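PDB 3VYL: L-ribulose 3-epimerase from Mesorhizobium loti, which catalyses the epimerisation of ketoses at C3, probably most efficiently on L-ribulose and less so on D-psicose and D-tagatose, and binds manganese. Local coordinates for residues Asp121-Ser126 with Ala160-Ala165; Ile207-Arg212 with Gly218-Ala223. All blocks are in the same frame, centred on the assembly; numbering follows the deposited sequence.

How the contacts relate
From the N terminus, contact 1 comes first: it brings helix 160-170 back against helix 120-139 and so closes the chain excursion that contains barrel strand 143-147, which ends in the manganese ligand E147. The chain then passes through strands 175-180 and 202-207 before contact 2 closes a much shorter loop, in which 207-212 folds onto 218-223, which leads into helix 222-231. The two loops lie in series, neither nested nor crossing, with centres about 26 Å apart. Contact 1 joins two helices of the outer layer of the TIM barrel, whereas contact 2 links the end of a barrel strand near the metal site to its following helix.

Contact 1 (Asp121-Ser126 with Ala160-Ala165); sequences DQWNRS and AAQGLA
The indole of W123 reaches from helix 120-139 to helix 160-170, bringing the far rim of its six-membered ring against Q162 and A165. Everything that passes between the two segments goes through this ring, and the backbones stay well apart: the CA atoms of W123 and Q162, the closest such pair, are 10.4 Å from each other. Just before it, Q122 extends its chain towards the loop preceding helix 160-170, where its amide NE2 is hydrogen-bonded to N155. At W123 the CA-CB bond already points towards the other helix, and with CG anti to the backbone N (chi1 -172°) the ring continues outward in that direction. CH2 leads, 3.2 Å from the carbonyl O of Q162, which lies at the ring edge near its plane; the indole thus meets 160-165 with its edge, presenting C-H groups to a main-chain oxygen. The same atom reaches the root of the glutamine side chain, with CH2 4.2 Å from Q162 CB. Next along the rim, CZ2 meets the methyl of A165, 4.2 Å from its CB. These two helices are neighbours in the outer layer of the TIM barrel, following its fourth and fifth strands, and 160-165 is the opening of the second. The indole NE1 is held by D169 one turn further along, and F166 packs edge-to-face with W123. Beyond CG the Q162 chain is extended; its OE1 accepts from the backbone of N158, while NE2 donates to H295 O of the second subunit, whose K296 also packs on W123.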
ATOM      1  N   ASP A 121      -6.378 -38.884  -3.105  1.00 44.07           N
ATOM      2  CA  ASP A 121      -5.516 -39.995  -2.719  1.00 42.15           C
ATOM      3  C   ASP A 121      -4.079 -39.532  -2.548  1.00 41.44           C
ATOM      4  O   ASP A 121      -3.386 -39.988  -1.633  1.00 42.26           O
ATOM      5  CB  ASP A 121      -5.596 -41.137  -3.730  1.00 42.52           C
ATOM      6  CG  ASP A 121      -6.984 -41.736  -3.823  1.00 43.60           C
ATOM      7  OD1 ASP A 121      -7.790 -41.564  -2.869  1.00 39.25           O
ATOM      8  OD2 ASP A 121      -7.257 -42.387  -4.863  1.00 44.49           O
ATOM      9  N   GLN A 122      -3.640 -38.623  -3.421  1.00 39.63           N
ATOM     10  CA  GLN A 122      -2.316 -38.004  -3.287  1.00 38.60           C
ATOM     11  C   GLN A 122      -2.230 -37.298  -1.936  1.00 38.83           C
ATOM     12  O   GLN A 122      -1.275 -37.501  -1.181  1.00 38.12           O
ATOM     13  CB  GLN A 122      -2.070 -37.012  -4.430  1.00 36.95           C
ATOM     14  CG  GLN A 122      -0.701 -36.339  -4.433  1.00 33.20           C
ATOM     15  CD  GLN A 122      -0.695 -35.046  -5.225  1.00 31.53           C
ATOM     16  OE1 GLN A 122      -1.706 -34.664  -5.814  1.00 30.76           O
ATOM     17  NE2 GLN A 122       0.438 -34.356  -5.226  1.00 30.16           N
ATOM     18  N   TRP A 123      -3.251 -36.490  -1.643  1.00 39.65           N
ATOM     19  CA  TRP A 123      -3.395 -35.802  -0.359  1.00 41.85           C
ATOM     20  C   TRP A 123      -3.268 -36.749   0.811  1.00 41.36           C
ATOM     21  O   TRP A 123      -2.381 -36.584   1.657  1.00 38.47           O
ATOM     22  CB  TRP A 123      -4.740 -35.070  -0.316  1.00 44.34           C
ATOM     23  CG  TRP A 123      -4.936 -34.165   0.875  1.00 45.30           C
ATOM     24  CD1 TRP A 123      -5.290 -34.528   2.170  1.00 46.14           C
ATOM     25  CD2 TRP A 123      -4.818 -32.701   0.911  1.00 45.99           C
ATOM     26  NE1 TRP A 123      -5.386 -33.429   2.979  1.00 46.83           N
ATOM     27  CE2 TRP A 123      -5.113 -32.301   2.289  1.00 47.07           C
ATOM     28  CE3 TRP A 123      -4.501 -31.719  -0.024  1.00 46.54           C
ATOM     29  CZ2 TRP A 123      -5.098 -30.969   2.686  1.00 47.29           C
ATOM     30  CZ3 TRP A 123      -4.483 -30.383   0.390  1.00 45.21           C
ATOM     31  CH2 TRP A 123      -4.771 -30.020   1.714  1.00 46.67           C
ATOM     32  N   ASN A 124      -4.142 -37.761   0.855  1.00 41.43           N
ATOM     33  CA  ASN A 124      -4.174 -38.723   1.964  1.00 39.71           C
ATOM     34  C   ASN A 124      -2.852 -39.498   2.150  1.00 39.83           C
ATOM     35  O   ASN A 124      -2.390 -39.672   3.284  1.00 39.84           O
ATOM     36  CB  ASN A 124      -5.381 -39.676   1.847  1.00 38.11           C
ATOM     37  CG  ASN A 124      -6.732 -38.942   1.825  1.00 37.09           C
ATOM     38  OD1 ASN A 124      -6.921 -37.896   2.468  1.00 35.31           O
ATOM     39  ND2 ASN A 124      -7.680 -39.500   1.078  1.00 34.37           N
ATOM     40  N   ARG A 125      -2.242 -39.933   1.044  1.00 38.44           N
ATOM     41  CA  ARG A 125      -0.953 -40.638   1.085  1.00 38.38           C
ATOM     42  C   ARG A 125       0.115 -39.810   1.792  1.00 38.40           C
ATOM     43  O   ARG A 125       0.767 -40.284   2.732  1.00 36.94           O
ATOM     44  CB  ARG A 125      -0.461 -40.998  -0.324  1.00 39.09           C
ATOM     45  CG  ARG A 125      -1.184 -42.149  -1.001  1.00 40.78           C
ATOM     46  CD  ARG A 125      -0.417 -42.651  -2.223  1.00 41.59           C
ATOM     47  NE  ARG A 125      -0.563 -41.784  -3.397  1.00 41.25           N
ATOM     48  CZ  ARG A 125      -1.555 -41.853  -4.283  1.00 38.62           C
ATOM     49  NH1 ARG A 125      -2.521 -42.740  -4.147  1.00 37.67           N
ATOM     50  NH2 ARG A 125      -1.588 -41.016  -5.307  1.00 38.57           N
ATOM     51  N   SER A 126       0.277 -38.571   1.330  1.00 39.57           N
ATOM     52  CA  SER A 126       1.261 -37.643   1.884  1.00 40.89           C
ATOM     53  C   SER A 126       1.020 -37.395   3.375  1.00 40.28           C
ATOM     54  O   SER A 126       1.954 -37.440   4.187  1.00 39.34           O
ATOM     55  CB  SER A 126       1.246 -36.321   1.106  1.00 40.04           C
ATOM     56  OG  SER A 126       2.370 -35.526   1.450  1.00 40.35           O
ATOM     57  N   ALA A 160      -1.825 -21.343   2.750  1.00 30.64           N
ATOM     58  CA  ALA A 160      -1.699 -21.572   4.204  1.00 29.65           C
ATOM     59  C   ALA A 160      -2.896 -22.339   4.768  1.00 30.06           C
ATOM     60  O   ALA A 160      -2.739 -23.182   5.650  1.00 31.26           O
ATOM     61  CB  ALA A 160      -1.497 -20.273   4.957  1.00 28.32           C
ATOM     62  N   ALA A 161      -4.086 -22.048   4.245  1.00 30.25           N
ATOM     63  CA  ALA A 161      -5.298 -22.774   4.611  1.00 31.09           C
ATOM     64  C   ALA A 161      -5.259 -24.242   4.184  1.00 31.72           C
ATOM     65  O   ALA A 161      -5.752 -25.098   4.908  1.00 32.41           O
ATOM     66  CB  ALA A 161      -6.530 -22.079   4.050  1.00 31.74           C
ATOM     67  N   GLN A 162      -4.669 -24.530   3.022  1.00 33.23           N
ATOM     68  CA  GLN A 162      -4.451 -25.918   2.568  1.00 34.24           C
ATOM     69  C   GLN A 162      -3.561 -26.654   3.552  1.00 35.43           C
ATOM     70  O   GLN A 162      -3.784 -27.833   3.841  1.00 37.49           O
ATOM     71  CB  GLN A 162      -3.797 -25.973   1.185  1.00 31.67           C
ATOM     72  CG  GLN A 162      -4.753 -26.031   0.008  1.00 30.77           C
ATOM     73  CD  GLN A 162      -4.082 -25.666  -1.309  1.00 31.09           C
ATOM     74  OE1 GLN A 162      -3.084 -24.939  -1.334  1.00 31.28           O
ATOM     75  NE2 GLN A 162      -4.631 -26.164  -2.411  1.00 29.73           N
ATOM     76  N   GLY A 163      -2.554 -25.951   4.058  1.00 34.32           N
ATOM     77  CA  GLY A 163      -1.599 -26.540   4.981  1.00 35.44           C
ATOM     78  C   GLY A 163      -2.282 -26.896   6.277  1.00 36.51           C
ATOM     79  O   GLY A 163      -2.172 -28.025   6.742  1.00 38.01           O
ATOM     80  N   LEU A 164      -2.996 -25.919   6.842  1.00 36.60           N
ATOM     81  CA  LEU A 164      -3.811 -26.088   8.050  1.00 33.74           C
ATOM     82  C   LEU A 164      -4.693 -27.332   7.975  1.00 34.09           C
ATOM     83  O   LEU A 164      -4.646 -28.174   8.864  1.00 36.28           O
ATOM     84  CB  LEU A 164      -4.664 -24.842   8.271  1.00 31.70           C
ATOM     85  CG  LEU A 164      -4.268 -23.734   9.254  1.00 31.19           C
ATOM     86  CD1 LEU A 164      -2.842 -23.835   9.785  1.00 30.94           C
ATOM     87  CD2 LEU A 164      -4.520 -22.369   8.635  1.00 29.73           C
ATOM     88  N   ALA A 165      -5.470 -27.444   6.903  1.00 33.36           N
ATOM     89  CA  ALA A 165      -6.305 -28.611   6.641  1.00 34.55           C
ATOM     90  C   ALA A 165      -5.467 -29.868   6.529  1.00 37.05           C
ATOM     91  O   ALA A 165      -5.787 -30.900   7.130  1.00 40.02           O
ATOM     92  CB  ALA A 165      -7.105 -28.416   5.362  1.00 33.11           C
TER

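Contact 2 (Ile207-Arg212 with Gly218-Ala223); sequences IGESHR and GNIDFA
E209 reaches from the loop after strand 202-207 to the loop residues G218-I220. Its CB starts out roughly alongside the other segment, but the chain bends at chi2 (57°) and swings the carboxylate inward. CG lies against the backbone of G218, 3.5 Å from its CA, and CD follows the same glycine. At the tip the two oxygens part company. OE1 accepts twice from the main chain: S210 N, 2.7 Å from E209 OE1, uses the anti lone pair, while I220 N approaches OE1 on the syn side at 3.1 Å, with an N-H...O angle of 153° and somewhat out of the carboxylate plane. OE2 takes a weak bond from G218 N at 2.9 Å. A water 2.8 Å from E209 OE2 links this oxygen to the carbonyl O of I220. OE2 also faces the edge of the F222 ring, 3.4 Å from CE1, the carboxylate and ring planes being steeply inclined to each other. Over one face of that ring sits I220 CG2, and farther round its edge lies the carbonyl O of G208, which is hydrogen-bonded to T181. Beside the glutamate, S210 OG receives N219 N in a nearly straight bond (2.7 Å, 174°). S210 belongs to the type I turn E209-R212, so the start and the end of the strand-to-helix connection are joined by a side-chain-to-main-chain bond. D221 then N-caps helix 222-231 through the backbone N of A224. At the interface with the third subunit, N219 ND2 bonds to N185 O of that chain. The amide N-H groups of S210, I220 and, more weakly, G218 probably stabilise the negative charge of the buried E209 carboxylate, which with the serine hydroxyl ties the two ends of this connection together.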
ATOM      1  N   ILE A 207      11.679 -14.983   4.449  1.00 26.02           N
ATOM      2  CA  ILE A 207      11.547 -13.642   3.921  1.00 25.14           C
ATOM      3  C   ILE A 207      12.226 -13.587   2.550  1.00 24.49           C
ATOM      4  O   ILE A 207      13.423 -13.824   2.431  1.00 24.77           O
ATOM      5  CB  ILE A 207      12.156 -12.609   4.893  1.00 25.48           C
ATOM      6  CG1 ILE A 207      11.401 -12.632   6.227  1.00 26.86           C
ATOM      7  CG2 ILE A 207      12.151 -11.203   4.304  1.00 25.55           C
ATOM      8  CD1 ILE A 207       9.900 -12.425   6.135  1.00 26.59           C
ATOM      9  N   GLY A 208      11.446 -13.290   1.518  1.00 23.66           N
ATOM     10  CA  GLY A 208      11.962 -13.163   0.165  1.00 22.74           C
ATOM     11  C   GLY A 208      11.093 -12.196  -0.606  1.00 22.08           C
ATOM     12  O   GLY A 208       9.886 -12.212  -0.455  1.00 22.42           O
ATOM     13  N   GLU A 209      11.705 -11.346  -1.422  1.00 21.09           N
ATOM     14  CA  GLU A 209      10.969 -10.368  -2.220  1.00 20.49           C
ATOM     15  C   GLU A 209      10.205 -11.035  -3.387  1.00 20.77           C
ATOM     16  O   GLU A 209      10.494 -12.175  -3.752  1.00 20.63           O
ATOM     17  CB  GLU A 209      11.932  -9.287  -2.727  1.00 20.07           C
ATOM     18  CG  GLU A 209      11.280  -8.160  -3.516  1.00 20.09           C
ATOM     19  CD  GLU A 209      10.197  -7.452  -2.729  1.00 19.69           C
ATOM     20  OE1 GLU A 209       9.046  -7.948  -2.703  1.00 18.20           O
ATOM     21  OE2 GLU A 209      10.516  -6.387  -2.151  1.00 19.91           O
ATOM     22  N   SER A 210       9.236 -10.319  -3.957  1.00 20.46           N
ATOM     23  CA  SER A 210       8.398 -10.830  -5.043  1.00 20.20           C
ATOM     24  C   SER A 210       9.192 -11.425  -6.218  1.00 20.86           C
ATOM     25  O   SER A 210       8.802 -12.444  -6.782  1.00 20.69           O
ATOM     26  CB  SER A 210       7.432  -9.742  -5.520  1.00 20.50           C
ATOM     27  OG  SER A 210       8.110  -8.527  -5.857  1.00 21.49           O
ATOM     28  N   HIS A 211      10.307 -10.801  -6.587  1.00 21.70           N
ATOM     29  CA  HIS A 211      11.166 -11.361  -7.639  1.00 22.43           C
ATOM     30  C   HIS A 211      12.349 -12.120  -7.103  1.00 23.61           C
ATOM     31  O   HIS A 211      13.203 -12.543  -7.879  1.00 25.31           O
ATOM     32  CB  HIS A 211      11.644 -10.277  -8.587  1.00 22.06           C
ATOM     33  CG  HIS A 211      12.097  -9.022  -7.895  1.00 21.79           C
ATOM     34  ND1 HIS A 211      13.001  -9.031  -6.899  1.00 22.14           N
ATOM     35  CD2 HIS A 211      11.745  -7.691  -8.097  1.00 21.71           C
ATOM     36  CE1 HIS A 211      13.215  -7.773  -6.479  1.00 21.96           C
ATOM     37  NE2 HIS A 211      12.442  -6.952  -7.211  1.00 21.42           N
ATOM     38  N   ARG A 212      12.406 -12.287  -5.777  1.00 23.70           N
ATOM     39  CA  ARG A 212      13.472 -13.007  -5.081  1.00 23.49           C
ATOM     40  C   ARG A 212      14.818 -12.278  -5.055  1.00 22.88           C
ATOM     41  O   ARG A 212      15.848 -12.882  -4.779  1.00 23.61           O
ATOM     42  CB  ARG A 212      13.617 -14.437  -5.623  1.00 25.19           C
ATOM     43  CG  ARG A 212      13.039 -15.518  -4.728  1.00 27.22           C
ATOM     44  CD  ARG A 212      12.548 -16.697  -5.564  1.00 31.03           C
ATOM     45  NE  ARG A 212      12.212 -17.929  -4.814  1.00 32.66           N
ATOM     46  CZ  ARG A 212      12.244 -18.050  -3.493  1.00 33.67           C
ATOM     47  NH1 ARG A 212      12.594 -17.012  -2.736  1.00 35.20           N
ATOM     48  NH2 ARG A 212      11.913 -19.205  -2.927  1.00 34.75           N
ATOM     49  N   GLY A 218      10.815  -4.949  -4.682  1.00 21.16           N
ATOM     50  CA  GLY A 218       9.761  -5.618  -5.426  1.00 21.34           C
ATOM     51  C   GLY A 218       8.395  -5.129  -5.012  1.00 20.86           C
ATOM     52  O   GLY A 218       8.245  -3.986  -4.593  1.00 21.81           O
ATOM     53  N   ASN A 219       7.404  -6.003  -5.117  1.00 20.17           N
ATOM     54  CA  ASN A 219       6.025  -5.614  -4.884  1.00 19.36           C
ATOM     55  C   ASN A 219       5.417  -6.058  -3.568  1.00 19.20           C
ATOM     56  O   ASN A 219       4.270  -5.718  -3.279  1.00 19.21           O
ATOM     57  CB  ASN A 219       5.156  -6.091  -6.040  1.00 19.06           C
ATOM     58  CG  ASN A 219       5.518  -5.412  -7.344  1.00 19.21           C
ATOM     59  OD1 ASN A 219       5.591  -4.176  -7.412  1.00 18.41           O
ATOM     60  ND2 ASN A 219       5.764  -6.218  -8.391  1.00 18.71           N
ATOM     61  N   ILE A 220       6.170  -6.808  -2.768  1.00 19.30           N
ATOM     62  CA  ILE A 220       5.620  -7.328  -1.516  1.00 20.01           C
ATOM     63  C   ILE A 220       5.499  -6.213  -0.484  1.00 20.87           C
ATOM     64  O   ILE A 220       6.377  -5.351  -0.374  1.00 21.21           O
ATOM     65  CB  ILE A 220       6.413  -8.538  -0.960  1.00 19.80           C
ATOM     66  CG1 ILE A 220       6.199  -9.769  -1.860  1.00 19.38           C
ATOM     67  CG2 ILE A 220       6.006  -8.846   0.477  1.00 19.30           C
ATOM     68  CD1 ILE A 220       6.956 -11.010  -1.442  1.00 18.82           C
ATOM     69  N   ASP A 221       4.378  -6.230   0.232  1.00 21.34           N
ATOM     70  CA  ASP A 221       4.110  -5.313   1.314  1.00 22.27           C
ATOM     71  C   ASP A 221       4.664  -5.918   2.574  1.00 22.83           C
ATOM     72  O   ASP A 221       3.957  -6.675   3.256  1.00 24.60           O
ATOM     73  CB  ASP A 221       2.604  -5.161   1.480  1.00 23.40           C
ATOM     74  CG  ASP A 221       2.214  -4.015   2.393  1.00 24.31           C
ATOM     75  OD1 ASP A 221       3.059  -3.500   3.175  1.00 26.11           O
ATOM     76  OD2 ASP A 221       1.030  -3.623   2.316  1.00 25.41           O
ATOM     77  N   PHE A 222       5.910  -5.590   2.902  1.00 22.79           N
ATOM     78  CA  PHE A 222       6.569  -6.203   4.074  1.00 22.20           C
ATOM     79  C   PHE A 222       6.101  -5.649   5.413  1.00 22.82           C
ATOM     80  O   PHE A 222       6.077  -6.375   6.398  1.00 23.94           O
ATOM     81  CB  PHE A 222       8.092  -6.166   3.954  1.00 21.00           C
ATOM     82  CG  PHE A 222       8.634  -7.186   2.999  1.00 20.68           C
ATOM     83  CD1 PHE A 222       9.099  -6.807   1.747  1.00 20.42           C
ATOM     84  CD2 PHE A 222       8.639  -8.535   3.336  1.00 19.92           C
ATOM     85  CE1 PHE A 222       9.575  -7.757   0.858  1.00 20.08           C
ATOM     86  CE2 PHE A 222       9.119  -9.483   2.453  1.00 19.93           C
ATOM     87  CZ  PHE A 222       9.587  -9.093   1.212  1.00 19.74           C
ATOM     88  N   ALA A 223       5.712  -4.376   5.450  1.00 23.69           N
ATOM     89  CA  ALA A 223       5.189  -3.801   6.687  1.00 23.61           C
ATOM     90  C   ALA A 223       3.951  -4.573   7.091  1.00 24.58           C
ATOM     91  O   ALA A 223       3.811  -4.947   8.253  1.00 27.03           O
ATOM     92  CB  ALA A 223       4.901  -2.318   6.543  1.00 22.09           C
TER
HETATM   93  O   HOH W   1       8.662  -4.447  -1.267  1.00 30.33           O